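Local coordinates for protein cytosol aminopeptidase (Coxiella burnetii, PDB 3IJ3) that probably removes amino acids from the N-terminal end of peptides as a manganese-dependent metalloaminopeptidase of the M17 family, at residues A389-D395 with A469-H475; Y312-D316 with E327-T331; Q41-E47 with L89-Y95; K236-I240 with Q291-R295. One frame throughout, in Å; residues are numbered along the deposited sequence. Where two conformers were deposited one is given.

Contact 1: A389-D395 with A469-H475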
loop_
_atom_site.group_PDB
_atom_site.type_symbol
_atom_site.label_atom_id
_atom_site.label_comp_id
_atom_site.label_asym_id
_atom_site.label_seq_id
_atom_site.Cartn_x
_atom_site.Cartn_y
_atom_site.Cartn_z
ATOM N N ALA A 389 -26.208 -15.624 31.381
ATOM C CA ALA A 389 -25.030 -15.852 32.228
ATOM C C ALA A 389 -24.059 -14.670 32.147
ATOM O O ALA A 389 -23.440 -14.300 33.144
ATOM C CB ALA A 389 -24.312 -17.181 31.824
ATOM N N SER A 390 -23.922 -14.084 30.954
ATOM C CA SER A 390 -23.061 -12.920 30.752
ATOM C C SER A 390 -23.479 -11.736 31.623
ATOM O O SER A 390 -22.644 -11.027 32.195
ATOM C CB SER A 390 -23.168 -12.481 29.279
ATOM O OG SER A 390 -22.338 -11.399 29.022
ATOM N N LEU A 391 -24.782 -11.514 31.681
ATOM C CA LEU A 391 -25.350 -10.417 32.477
ATOM C C LEU A 391 -25.184 -10.685 33.974
ATOM O O LEU A 391 -24.753 -9.790 34.737
ATOM C CB LEU A 391 -26.803 -10.211 32.098
ATOM C CG LEU A 391 -27.024 -9.611 30.720
ATOM C CD1 LEU A 391 -28.509 -9.616 30.355
ATOM C CD2 LEU A 391 -26.455 -8.184 30.680
ATOM N N LYS A 392 -25.455 -11.920 34.393
ATOM C CA LYS A 392 -25.318 -12.274 35.816
ATOM C C LYS A 392 -23.881 -12.145 36.343
ATOM O O LYS A 392 -23.672 -11.749 37.495
ATOM C CB LYS A 392 -25.836 -13.690 36.091
ATOM C CG LYS A 392 -27.328 -13.849 35.910
ATOM C CD LYS A 392 -27.835 -15.163 36.513
ATOM C CE LYS A 392 -29.377 -15.282 36.499
ATOM N NZ LYS A 392 -29.990 -15.357 35.139
ATOM N N THR A 393 -22.899 -12.492 35.512
ATOM C CA THR A 393 -21.498 -12.451 35.882
ATOM C C THR A 393 -20.756 -11.169 35.497
ATOM O O THR A 393 -19.593 -11.007 35.860
ATOM C CB THR A 393 -20.733 -13.601 35.192
ATOM O OG1 THR A 393 -20.904 -13.499 33.764
ATOM C CG2 THR A 393 -21.252 -14.959 35.675
ATOM N N ASP A 394 -21.404 -10.286 34.754
ATOM C CA ASP A 394 -20.737 -9.092 34.207
ATOM C C ASP A 394 -19.453 -9.502 33.467
ATOM O O ASP A 394 -18.378 -8.921 33.665
ATOM C CB ASP A 394 -20.425 -8.028 35.278
ATOM C CG ASP A 394 -19.826 -6.740 34.668
ATOM O OD1 ASP A 394 -20.053 -6.478 33.454
ATOM O OD2 ASP A 394 -19.139 -5.985 35.397
ATOM N N ASP A 395 -19.550 -10.559 32.658
ATOM C CA ASP A 395 -18.448 -11.033 31.842
ATOM C C ASP A 395 -19.039 -10.903 30.438
ATOM O O ASP A 395 -19.764 -11.782 29.990
ATOM C CB ASP A 395 -18.110 -12.471 32.199
ATOM C CG ASP A 395 -16.937 -13.011 31.430
ATOM O OD1 ASP A 395 -16.141 -12.221 30.867
ATOM O OD2 ASP A 395 -16.795 -14.259 31.434
ATOM N N ALA A 469 -14.852 -14.233 28.678
ATOM C CA ALA A 469 -15.997 -15.131 28.452
ATOM C C ALA A 469 -16.156 -16.320 29.404
ATOM O O ALA A 469 -17.271 -16.827 29.544
ATOM C CB ALA A 469 -16.019 -15.659 27.020
ATOM N N LEU A 470 -15.071 -16.747 30.053
ATOM C CA LEU A 470 -15.102 -17.940 30.909
ATOM C C LEU A 470 -15.975 -17.924 32.106
ATOM O O LEU A 470 -16.553 -18.965 32.436
ATOM C CB LEU A 470 -13.686 -18.364 31.367
ATOM C CG LEU A 470 -12.725 -18.764 30.294
ATOM C CD1 LEU A 470 -11.607 -19.570 30.985
ATOM C CD2 LEU A 470 -13.447 -19.607 29.280
ATOM N N ARG A 471 -16.057 -16.792 32.807
ATOM C CA ARG A 471 -16.925 -16.725 33.966
ATOM C C ARG A 471 -18.370 -16.921 33.532
ATOM O O ARG A 471 -19.112 -17.645 34.185
ATOM C CB ARG A 471 -16.770 -15.434 34.781
ATOM C CG ARG A 471 -15.370 -15.255 35.370
ATOM C CD ARG A 471 -15.434 -14.560 36.705
ATOM N NE ARG A 471 -16.194 -15.390 37.635
ATOM C CZ ARG A 471 -17.478 -15.216 37.924
ATOM N NH1 ARG A 471 -18.152 -14.201 37.400
ATOM N NH2 ARG A 471 -18.075 -16.034 38.765
ATOM N N ALA A 472 -18.743 -16.323 32.400
ATOM C CA ALA A 472 -20.116 -16.458 31.878
ATOM C C ALA A 472 -20.367 -17.915 31.536
ATOM O O ALA A 472 -21.378 -18.491 31.939
ATOM C CB ALA A 472 -20.325 -15.589 30.606
ATOM N N VAL A 473 -19.464 -18.506 30.760
ATOM C CA VAL A 473 -19.640 -19.915 30.359
ATOM C C VAL A 473 -19.699 -20.829 31.581
ATOM O O VAL A 473 -20.564 -21.702 31.652
ATOM C CB VAL A 473 -18.565 -20.408 29.389
ATOM C CG1 VAL A 473 -18.758 -21.923 29.080
ATOM C CG2 VAL A 473 -18.576 -19.565 28.094
ATOM N N PHE A 474 -18.798 -20.631 32.548
ATOM C CA PHE A 474 -18.812 -21.473 33.736
ATOM C C PHE A 474 -20.104 -21.338 34.530
ATOM O O PHE A 474 -20.642 -22.335 35.052
ATOM C CB PHE A 474 -17.581 -21.260 34.638
ATOM C CG PHE A 474 -17.488 -22.277 35.723
ATOM C CD1 PHE A 474 -17.124 -23.582 35.431
ATOM C CD2 PHE A 474 -17.792 -21.954 37.035
ATOM C CE1 PHE A 474 -17.088 -24.562 36.416
ATOM C CE2 PHE A 474 -17.735 -22.929 38.031
ATOM C CZ PHE A 474 -17.365 -24.242 37.703
ATOM N N HIS A 475 -20.597 -20.108 34.679
ATOM C CA HIS A 475 -21.868 -19.876 35.361
ATOM C C HIS A 475 -22.979 -20.698 34.674
ATOM O O HIS A 475 -23.781 -21.378 35.336
ATOM C CB HIS A 475 -22.213 -18.381 35.358
ATOM C CG HIS A 475 -23.567 -18.073 35.897
ATOM N ND1 HIS A 475 -23.785 -17.752 37.220
ATOM C CD2 HIS A 475 -24.777 -18.044 35.295
ATOM C CE1 HIS A 475 -25.079 -17.552 37.410
ATOM N NE2 HIS A 475 -25.703 -17.730 36.259
HETATM O O HOH W 1 -28.027 -17.485 34.254
HETATM O O HOH W 2 -15.877 -11.192 28.501
#
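Two helices of the catalytic domain meet here, the C-terminal end of helix 380-393 against the first turns of helix 470-481; the Asp395 carboxylate hydrogen-bonds backbone N-H groups at the start of the second helix while Ala389 and Thr393 pack on its flank. The short segments' axes approach to 8.1 Å with 114° between their N-to-C directions, and small residues lie at the crossing: Ala472 CB rests 3.8 Å from Ser390 CA. Asp395 OD2 takes Ala472 N through its anti lone pair at 3.0 Å, nearly straight at 160°, while Asp395 OD1 receives Ala469 N at 3.2 Å on the syn side, somewhat out of the carboxylate plane, and water 2 joins OD1 to that same nitrogen. A carboxylate at the N-terminal end of a helix would probably be stabilised by the helix dipole. Thr393 OG1 donates 2.7 Å to Ala389 O, opposite in face to the backbone N of Thr393; Thr393 CG2 lies 3.6 Å from His475 CB. Lys392 lays CB over one face of the His475 ring, and water 1, in the ring plane, joins NE2 to Lys392 NZ. A Schellman motif with Asp394 at C-prime ends the first helix. Beyond, Leu470 and Phe474 lean on helices 157-178 and 275-289, and Val473 on strand 353-359.

Contact 2: Y312-D316 with E327-T331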
loop_
_atom_site.group_PDB
_atom_site.type_symbol
_atom_site.label_atom_id
_atom_site.label_comp_id
_atom_site.label_asym_id
_atom_site.label_seq_id
_atom_site.Cartn_x
_atom_site.Cartn_y
_atom_site.Cartn_z
ATOM N N TYR A 312 1.472 -25.263 3.120
ATOM C CA TYR A 312 0.249 -25.514 2.349
ATOM C C TYR A 312 -0.036 -24.201 1.570
ATOM O O TYR A 312 0.330 -23.092 1.998
ATOM C CB TYR A 312 -0.882 -26.050 3.230
ATOM C CG TYR A 312 -1.711 -25.079 4.036
ATOM C CD1 TYR A 312 -3.081 -25.228 4.100
ATOM C CD2 TYR A 312 -1.148 -24.023 4.771
ATOM C CE1 TYR A 312 -3.880 -24.378 4.841
ATOM C CE2 TYR A 312 -1.950 -23.151 5.515
ATOM C CZ TYR A 312 -3.320 -23.337 5.555
ATOM O OH TYR A 312 -4.162 -22.508 6.266
ATOM N N ARG A 313 -0.662 -24.336 0.411
ATOM C CA ARG A 313 -0.758 -23.241 -0.515
ATOM C C ARG A 313 -2.154 -22.817 -0.916
ATOM O O ARG A 313 -3.093 -23.608 -0.859
ATOM C CB ARG A 313 -0.113 -23.696 -1.839
ATOM C CG ARG A 313 1.224 -24.414 -1.713
ATOM C CD ARG A 313 1.525 -25.232 -2.987
ATOM N NE ARG A 313 2.716 -26.073 -2.866
ATOM C CZ ARG A 313 2.733 -27.282 -2.288
ATOM N NH1 ARG A 313 1.618 -27.835 -1.785
ATOM N NH2 ARG A 313 3.868 -27.951 -2.213
ATOM N N PRO A 314 -2.272 -21.570 -1.392
ATOM C CA PRO A 314 -3.542 -21.129 -1.979
ATOM C C PRO A 314 -3.870 -22.059 -3.115
ATOM O O PRO A 314 -2.994 -22.377 -3.922
ATOM C CB PRO A 314 -3.225 -19.732 -2.497
ATOM C CG PRO A 314 -2.115 -19.231 -1.573
ATOM C CD PRO A 314 -1.316 -20.469 -1.179
ATOM N N GLY A 315 -5.111 -22.532 -3.167
ATOM C CA GLY A 315 -5.523 -23.443 -4.210
ATOM C C GLY A 315 -5.391 -24.902 -3.801
ATOM O O GLY A 315 -5.983 -25.776 -4.437
ATOM N N ASP A 316 -4.620 -25.186 -2.751
ATOM C CA ASP A 316 -4.520 -26.586 -2.304
ATOM C C ASP A 316 -5.878 -27.046 -1.744
ATOM O O ASP A 316 -6.643 -26.243 -1.206
ATOM C CB ASP A 316 -3.427 -26.803 -1.248
ATOM C CG ASP A 316 -2.015 -26.843 -1.839
ATOM O OD1 ASP A 316 -1.868 -26.909 -3.094
ATOM O OD2 ASP A 316 -1.059 -26.850 -1.021
ATOM N N GLU A 327 -11.045 -26.180 -0.110
ATOM C CA GLU A 327 -10.144 -25.475 -0.991
ATOM C C GLU A 327 -9.603 -24.297 -0.193
ATOM O O GLU A 327 -10.375 -23.441 0.284
ATOM C CB GLU A 327 -10.840 -24.979 -2.247
ATOM C CG GLU A 327 -9.840 -24.250 -3.191
ATOM C CD GLU A 327 -10.464 -23.707 -4.459
ATOM O OE1 GLU A 327 -11.709 -23.517 -4.501
ATOM O OE2 GLU A 327 -9.688 -23.457 -5.430
ATOM N N ILE A 328 -8.290 -24.209 -0.084
ATOM C CA ILE A 328 -7.663 -23.124 0.654
ATOM C C ILE A 328 -7.575 -21.875 -0.214
ATOM O O ILE A 328 -6.846 -21.828 -1.229
ATOM C CB ILE A 328 -6.245 -23.498 1.137
ATOM C CG1 ILE A 328 -6.282 -24.777 1.991
ATOM C CG2 ILE A 328 -5.592 -22.301 1.916
ATOM C CD1 ILE A 328 -7.259 -24.701 3.210
ATOM N N THR A 329 -8.338 -20.865 0.169
ATOM C CA THR A 329 -8.346 -19.577 -0.524
ATOM C C THR A 329 -7.613 -18.498 0.279
ATOM O O THR A 329 -7.425 -17.398 -0.214
ATOM C CB THR A 329 -9.776 -19.118 -0.874
ATOM O OG1 THR A 329 -10.600 -19.178 0.273
ATOM C CG2 THR A 329 -10.378 -20.041 -1.941
ATOM N N ASN A 330 -7.224 -18.822 1.504
ATOM C CA ASN A 330 -6.462 -17.899 2.368
ATOM C C ASN A 330 -5.730 -18.765 3.363
ATOM O O ASN A 330 -6.363 -19.383 4.227
ATOM C CB ASN A 330 -7.402 -16.926 3.072
ATOM C CG ASN A 330 -6.678 -15.938 3.974
ATOM O OD1 ASN A 330 -5.441 -15.946 4.092
ATOM N ND2 ASN A 330 -7.459 -15.064 4.620
ATOM N N THR A 331 -4.399 -18.825 3.279
ATOM C CA THR A 331 -3.657 -19.678 4.217
ATOM C C THR A 331 -3.690 -19.124 5.654
ATOM O O THR A 331 -3.380 -19.835 6.604
ATOM C CB THR A 331 -2.171 -19.844 3.803
ATOM O OG1 THR A 331 -1.526 -18.572 3.841
ATOM C CG2 THR A 331 -2.044 -20.456 2.422
HETATM O O HOH W 3 -7.926 -25.376 -6.225
#
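Tyr312 and Ile328 meet at about a right angle, with ring atom CE1 of Tyr312 3.7 Å from Ile328 CG1. Thr331 approaches the same ring differently: its CG2 stands over one face, displaced toward the rim, and its carbonyl O accepts from Tyr312 OH at 2.8 Å, the donor tilted 32° from the carbonyl plane. With chi1 at 82°, the tyrosine CG lies between its own N and carbonyl carbon, which carries the ring across Ile328 to Thr331. Two backbone bonds join the segments: Gly315 N to Ile328 O at 2.7 Å and Ile328 N to Asp316 O at 2.8 Å, both close to linear. A type II beta turn from Arg313 to Asp316, closed by Asp316 N to Arg313 O, presents these groups, and Gly315 adopts its positive phi of 94°. Within the turn, Asp316 OD2 is gripped twice, by Arg313 N from above the carboxylate plane and by Arg313 NH1 in a 3.0 Å salt bridge. Arg313 also forms salt bridges to Glu182 and Glu304 of the second subunit, and Asp316 OD1 accepts from Glu182 N there. Arg313 thus meets carboxylates of both chains, which probably offsets its charge and that of nearby arginines at this subunit interface.

Contact 3: Q41-E47 with L89-Y95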
loop_
_atom_site.group_PDB
_atom_site.type_symbol
_atom_site.label_atom_id
_atom_site.label_comp_id
_atom_site.label_asym_id
_atom_site.label_seq_id
_atom_site.Cartn_x
_atom_site.Cartn_y
_atom_site.Cartn_z
ATOM N N GLN A 41 -11.938 0.633 52.033
ATOM C CA GLN A 41 -13.374 0.884 51.959
ATOM C C GLN A 41 -13.772 1.602 50.673
ATOM O O GLN A 41 -13.240 2.667 50.385
ATOM C CB GLN A 41 -13.778 1.745 53.159
ATOM C CG GLN A 41 -15.263 2.162 53.209
ATOM C CD GLN A 41 -15.591 2.968 54.433
ATOM O OE1 GLN A 41 -14.740 3.157 55.317
ATOM N NE2 GLN A 41 -16.829 3.473 54.499
ATOM N N PRO A 42 -14.723 1.033 49.909
ATOM C CA PRO A 42 -15.147 1.735 48.704
ATOM C C PRO A 42 -15.964 2.979 49.057
ATOM O O PRO A 42 -16.654 3.019 50.092
ATOM C CB PRO A 42 -16.012 0.697 47.971
ATOM C CG PRO A 42 -16.588 -0.119 49.066
ATOM C CD PRO A 42 -15.494 -0.209 50.109
ATOM N N MET A 43 -15.893 3.981 48.195
ATOM C CA MET A 43 -16.569 5.238 48.441
ATOM C C MET A 43 -16.957 5.930 47.146
ATOM O O MET A 43 -16.224 5.899 46.169
ATOM C CB MET A 43 -15.609 6.153 49.236
ATOM C CG MET A 43 -16.157 7.534 49.666
ATOM S SD MET A 43 -17.610 7.425 50.705
ATOM C CE MET A 43 -17.040 6.556 52.170
ATOM N N MET A 44 -18.147 6.521 47.140
ATOM C CA MET A 44 -18.605 7.312 46.014
ATOM C C MET A 44 -18.747 8.739 46.519
ATOM O O MET A 44 -18.935 8.956 47.725
ATOM C CB MET A 44 -19.918 6.783 45.436
ATOM C CG MET A 44 -19.775 5.427 44.787
ATOM S SD MET A 44 -21.201 4.956 43.816
ATOM C CE MET A 44 -21.045 6.043 42.394
ATOM N N PRO A 45 -18.637 9.720 45.613
ATOM C CA PRO A 45 -18.723 11.122 45.992
ATOM C C PRO A 45 -19.914 11.499 46.862
ATOM O O PRO A 45 -19.757 12.247 47.831
ATOM C CB PRO A 45 -18.818 11.835 44.643
ATOM C CG PRO A 45 -18.104 10.952 43.712
ATOM C CD PRO A 45 -18.367 9.556 44.172
ATOM N N ASP A 46 -21.097 10.987 46.523
ATOM C CA ASP A 46 -22.310 11.341 47.258
ATOM C C ASP A 46 -22.329 10.899 48.704
ATOM O O ASP A 46 -23.005 11.526 49.525
ATOM C CB ASP A 46 -23.559 10.798 46.550
ATOM C CG ASP A 46 -23.875 11.536 45.237
ATOM O OD1 ASP A 46 -23.236 12.569 44.924
ATOM O OD2 ASP A 46 -24.786 11.081 44.525
ATOM N N GLU A 47 -21.611 9.829 49.022
ATOM C CA GLU A 47 -21.596 9.314 50.396
ATOM C C GLU A 47 -20.483 9.877 51.258
ATOM O O GLU A 47 -20.505 9.729 52.477
ATOM C CB GLU A 47 -21.496 7.776 50.408
ATOM C CG GLU A 47 -22.816 7.064 50.087
ATOM C CD GLU A 47 -23.260 7.271 48.659
ATOM O OE1 GLU A 47 -22.470 6.944 47.755
ATOM O OE2 GLU A 47 -24.404 7.737 48.448
ATOM N N LEU A 89 -9.424 4.704 51.546
ATOM C CA LEU A 89 -10.683 4.863 50.824
ATOM C C LEU A 89 -10.378 4.655 49.345
ATOM O O LEU A 89 -9.363 5.130 48.846
ATOM C CB LEU A 89 -11.290 6.262 51.003
ATOM C CG LEU A 89 -11.536 6.703 52.433
ATOM C CD1 LEU A 89 -12.016 8.184 52.456
ATOM C CD2 LEU A 89 -12.533 5.765 53.063
ATOM N N LEU A 90 -11.235 3.917 48.655
ATOM C CA LEU A 90 -11.117 3.692 47.207
ATOM C C LEU A 90 -12.350 4.271 46.504
ATOM O O LEU A 90 -13.483 3.854 46.759
ATOM C CB LEU A 90 -11.014 2.188 46.880
ATOM C CG LEU A 90 -11.071 1.779 45.405
ATOM C CD1 LEU A 90 -9.832 2.281 44.627
ATOM C CD2 LEU A 90 -11.263 0.234 45.276
ATOM N N GLY A 91 -12.140 5.227 45.611
ATOM C CA GLY A 91 -13.258 5.766 44.840
ATOM C C GLY A 91 -13.719 4.686 43.862
ATOM O O GLY A 91 -12.891 4.065 43.206
ATOM N N VAL A 92 -15.022 4.436 43.796
ATOM C CA VAL A 92 -15.567 3.441 42.870
ATOM C C VAL A 92 -16.599 4.056 41.894
ATOM O O VAL A 92 -17.254 5.052 42.230
ATOM C CB VAL A 92 -16.183 2.239 43.644
ATOM C CG1 VAL A 92 -15.093 1.544 44.495
ATOM C CG2 VAL A 92 -17.336 2.678 44.526
ATOM N N SER A 93 -16.670 3.501 40.683
ATOM C CA SER A 93 -17.603 3.973 39.627
ATOM C C SER A 93 -19.039 3.748 40.091
ATOM O O SER A 93 -19.964 4.497 39.753
ATOM C CB SER A 93 -17.378 3.200 38.330
ATOM O OG SER A 93 -16.018 3.189 37.949
ATOM N N ASP A 94 -19.209 2.661 40.852
ATOM C CA ASP A 94 -20.488 2.249 41.453
ATOM C C ASP A 94 -20.166 1.175 42.521
ATOM O O ASP A 94 -19.093 0.570 42.455
ATOM C CB ASP A 94 -21.419 1.683 40.381
ATOM C CG ASP A 94 -22.821 1.428 40.898
ATOM O OD1 ASP A 94 -23.220 2.064 41.901
ATOM O OD2 ASP A 94 -23.525 0.603 40.291
ATOM N N TYR A 95 -21.054 0.936 43.500
ATOM C CA TYR A 95 -20.784 -0.084 44.525
ATOM C C TYR A 95 -20.839 -1.539 44.015
ATOM O O TYR A 95 -20.435 -2.459 44.735
ATOM C CB TYR A 95 -21.662 0.129 45.766
ATOM C CG TYR A 95 -21.321 1.408 46.513
ATOM C CD1 TYR A 95 -20.196 1.481 47.340
ATOM C CD2 TYR A 95 -22.124 2.545 46.400
ATOM C CE1 TYR A 95 -19.881 2.683 48.044
ATOM C CE2 TYR A 95 -21.811 3.732 47.085
ATOM C CZ TYR A 95 -20.697 3.793 47.897
ATOM O OH TYR A 95 -20.414 4.965 48.563
#
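Tyr95 OH serves two groups of the facing segment: it donates to Glu47 OE1 at 3.0 Å, on the anti side of that carboxylate, and accepts Met44 N at 3.1 Å with a bent N-H angle of 136°. Both Glu47 OE1 and Pro42 O sit at the ring's edge, near its plane. The carboxylate and ring planes stand 61° apart. Over one face of the ring comes Met44, whose CG makes a CH-pi contact 3.9 Å from the ring centroid. Its sulfur lies farther off the normal as an oblique Met-aromatic contact, and the bend at chi3 (72°) carries the terminal CE toward Ser93 O. Met44 CG also touches Val92 CG2. The ring lies beside the point where parallel strands 38-43 and 85-91, neighbours in the mixed sheet of the N-terminal domain, run out into loops. There the backbone bonds Leu90 N to Gln41 O (2.9 Å), Met43 N to Leu90 O (2.8 Å) and Val92 N to Met43 O (3.0 Å) set Pro42 beside Leu90 and Met43 beside Gly91. Pro42 CB, on the Leu90 face, reaches Val92 CG1 at 3.7 Å. On the face bearing Gln41 and Leu89, Trp51 of helix 48-52 touches Gln41, Met43 and Leu89.

Contact 4: K236-I240 with Q291-R295. With PG4 (tetraethylene glycol), chain O; SO4 (sulfate ion), chain G.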
loop_
_atom_site.group_PDB
_atom_site.type_symbol
_atom_site.label_atom_id
_atom_site.label_comp_id
_atom_site.label_asym_id
_atom_site.label_seq_id
_atom_site.Cartn_x
_atom_site.Cartn_y
_atom_site.Cartn_z
ATOM N N LYS A 236 -9.628 -36.321 28.762
ATOM C CA LYS A 236 -10.922 -36.766 29.264
ATOM C C LYS A 236 -10.914 -36.871 30.786
ATOM O O LYS A 236 -9.920 -37.258 31.392
ATOM C CB LYS A 236 -11.367 -38.103 28.662
ATOM C CG LYS A 236 -11.745 -37.984 27.205
ATOM C CD LYS A 236 -12.269 -39.274 26.600
ATOM C CE LYS A 236 -12.925 -38.971 25.243
ATOM N NZ LYS A 236 -13.535 -40.175 24.600
ATOM N N TRP A 237 -12.054 -36.547 31.377
ATOM C CA TRP A 237 -12.236 -36.604 32.827
ATOM C C TRP A 237 -13.691 -36.770 33.182
ATOM O O TRP A 237 -14.566 -36.316 32.465
ATOM C CB TRP A 237 -11.722 -35.292 33.452
ATOM C CG TRP A 237 -12.009 -35.063 34.906
ATOM C CD1 TRP A 237 -11.169 -35.299 35.933
ATOM C CD2 TRP A 237 -13.211 -34.513 35.482
ATOM N NE1 TRP A 237 -11.760 -34.951 37.129
ATOM C CE2 TRP A 237 -13.009 -34.450 36.876
ATOM C CE3 TRP A 237 -14.420 -34.044 34.954
ATOM C CZ2 TRP A 237 -13.988 -33.960 37.760
ATOM C CZ3 TRP A 237 -15.393 -33.570 35.822
ATOM C CH2 TRP A 237 -15.170 -33.523 37.212
ATOM N N GLY A 238 -13.949 -37.438 34.303
ATOM C CA GLY A 238 -15.298 -37.523 34.806
ATOM C C GLY A 238 -15.992 -38.847 34.633
ATOM O O GLY A 238 -15.503 -39.737 33.935
ATOM N N ASP A 239 -17.157 -38.942 35.269
ATOM C CA ASP A 239 -17.987 -40.140 35.243
ATOM C C ASP A 239 -18.482 -40.400 33.832
ATOM O O ASP A 239 -19.087 -39.527 33.219
ATOM C CB ASP A 239 -19.170 -39.956 36.198
ATOM C CG ASP A 239 -19.965 -41.245 36.423
ATOM O OD1 ASP A 239 -20.081 -42.086 35.503
ATOM O OD2 ASP A 239 -20.498 -41.404 37.539
ATOM N N ILE A 240 -18.244 -41.607 33.332
ATOM C CA ILE A 240 -18.648 -41.975 31.970
ATOM C C ILE A 240 -20.170 -41.958 31.778
ATOM O O ILE A 240 -20.647 -41.895 30.654
ATOM C CB ILE A 240 -18.056 -43.359 31.550
ATOM C CG1 ILE A 240 -18.249 -43.603 30.048
ATOM C CG2 ILE A 240 -18.657 -44.476 32.364
ATOM C CD1 ILE A 240 -17.669 -42.514 29.168
ATOM N N GLN A 291 -15.486 -29.908 40.414
ATOM C CA GLN A 291 -16.095 -31.218 40.253
ATOM C C GLN A 291 -17.507 -31.178 39.684
ATOM O O GLN A 291 -18.422 -31.776 40.244
ATOM C CB GLN A 291 -16.028 -32.017 41.585
ATOM C CG GLN A 291 -14.555 -32.265 42.012
ATOM C CD GLN A 291 -14.381 -33.167 43.217
ATOM O OE1 GLN A 291 -15.336 -33.545 43.882
ATOM N NE2 GLN A 291 -13.134 -33.513 43.503
ATOM N N LEU A 292 -17.678 -30.476 38.576
ATOM C CA LEU A 292 -18.967 -30.407 37.913
ATOM C C LEU A 292 -19.321 -31.837 37.444
ATOM O O LEU A 292 -18.449 -32.548 36.922
ATOM C CB LEU A 292 -18.868 -29.454 36.730
ATOM C CG LEU A 292 -20.178 -29.010 36.100
ATOM C CD1 LEU A 292 -20.951 -28.122 37.070
ATOM C CD2 LEU A 292 -19.903 -28.280 34.781
ATOM N N PRO A 293 -20.590 -32.273 37.625
ATOM C CA PRO A 293 -20.998 -33.631 37.258
ATOM C C PRO A 293 -21.254 -33.823 35.762
ATOM O O PRO A 293 -22.406 -34.004 35.312
ATOM C CB PRO A 293 -22.261 -33.848 38.096
ATOM C CG PRO A 293 -22.853 -32.493 38.205
ATOM C CD PRO A 293 -21.704 -31.530 38.255
ATOM N N VAL A 294 -20.154 -33.778 35.018
ATOM C CA VAL A 294 -20.163 -33.960 33.583
ATOM C C VAL A 294 -19.025 -34.889 33.179
ATOM O O VAL A 294 -18.112 -35.152 33.971
ATOM C CB VAL A 294 -19.982 -32.624 32.815
ATOM C CG1 VAL A 294 -21.133 -31.664 33.138
ATOM C CG2 VAL A 294 -18.605 -31.954 33.112
ATOM N N ARG A 295 -19.131 -35.405 31.965
ATOM C CA ARG A 295 -18.067 -36.184 31.332
ATOM C C ARG A 295 -17.384 -35.167 30.420
ATOM O O ARG A 295 -17.906 -34.809 29.364
ATOM C CB ARG A 295 -18.639 -37.365 30.557
ATOM C CG ARG A 295 -17.626 -38.193 29.800
ATOM C CD ARG A 295 -16.472 -38.722 30.663
ATOM N NE ARG A 295 -15.595 -39.596 29.869
ATOM C CZ ARG A 295 -14.528 -40.256 30.325
ATOM N NH1 ARG A 295 -14.141 -40.150 31.606
ATOM N NH2 ARG A 295 -13.836 -41.033 29.486
HETATM O O1 PG4 O . -11.527 -43.448 31.710
HETATM C C1 PG4 O . -11.599 -42.473 32.759
HETATM C C2 PG4 O . -10.969 -41.156 32.297
HETATM O O2 PG4 O . -11.232 -40.106 33.234
HETATM C C3 PG4 O . -10.278 -40.047 34.299
HETATM C C4 PG4 O . -10.672 -39.024 35.366
HETATM O O3 PG4 O . -12.029 -39.171 35.787
HETATM C C5 PG4 O . -12.269 -38.580 37.064
HETATM C C6 PG4 O . -13.599 -39.045 37.647
HETATM O O4 PG4 O . -14.111 -38.030 38.513
HETATM C C7 PG4 O . -15.542 -38.017 38.622
HETATM C C8 PG4 O . -15.985 -38.843 39.824
HETATM O O5 PG4 O . -17.309 -39.355 39.610
HETATM S S SO4 G . -14.013 -43.023 26.361
HETATM O O1 SO4 G . -12.653 -42.978 26.887
HETATM O O2 SO4 G . -14.824 -43.924 27.176
HETATM O O3 SO4 G . -14.599 -41.695 26.417
HETATM O O4 SO4 G . -14.011 -43.507 24.986
HETATM O O HOH W 4 -18.256 -36.457 36.349
#
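The Arg295 guanidinium has Lys236 CB over one face, offset toward the rim, while its edge meets the sulfate and the tetraethylene glycol. The Trp237 ring turns its edge to Leu292 O, which lies in the ring plane 3.4 Å from Trp237 CZ3, and carries glycol atom C5 over a face. Arg295 NH1 donates to Gly238 O at 2.7 Å, the bond bent to 138° and the carbonyl oxygen lying 22° out of the guanidinium plane; NH1 also makes a weak bond to glycol O2. Arg295 NH2 reaches sulfate O3 at 3.2 Å, and Lys236 NZ reaches the same oxygen at 2.6 Å. The arginine chain bends at chi2 (55°) and then runs extended, bringing NE of Arg295 within 3.6 Å of Ile240 CD1, which meets the group obliquely. Gly238, with positive phi, brings CA within 3.8 Å of Val294 O, and water 4 joins that oxygen to Asp239 N. Gly238 N donates to glycol O3 at 3.0 Å. The segments lie at one end of antiparallel strands 231-237 and 295-305, where Trp237 packs on helix 275-289. Lys203 also binds the sulfate and Glu349 pairs with Lys236; the basic cluster is consistent with an anion site, its ion probably from the crystallisation liquor.

Contacts 1, 2 and 4 belong to the catalytic domain, contact 3 to the N-terminal domain. Contacts 2 and 3 lie on opposite sides of the chain's centre, their centres about 55 Å apart. Contact 1 lies between, about 25 Å from contact 3 and 37 Å from contact 2, centre to centre. Contact 4 is its nearest neighbour, with nearest atoms about 5 Å apart but no touch; helix 275-289 packs against residues of both. At contact 2 the Tyr312 side chain is about 8 Å from the lithium ion bound by Lys250, Asp255, Asp273 and Glu334, and touches Glu334.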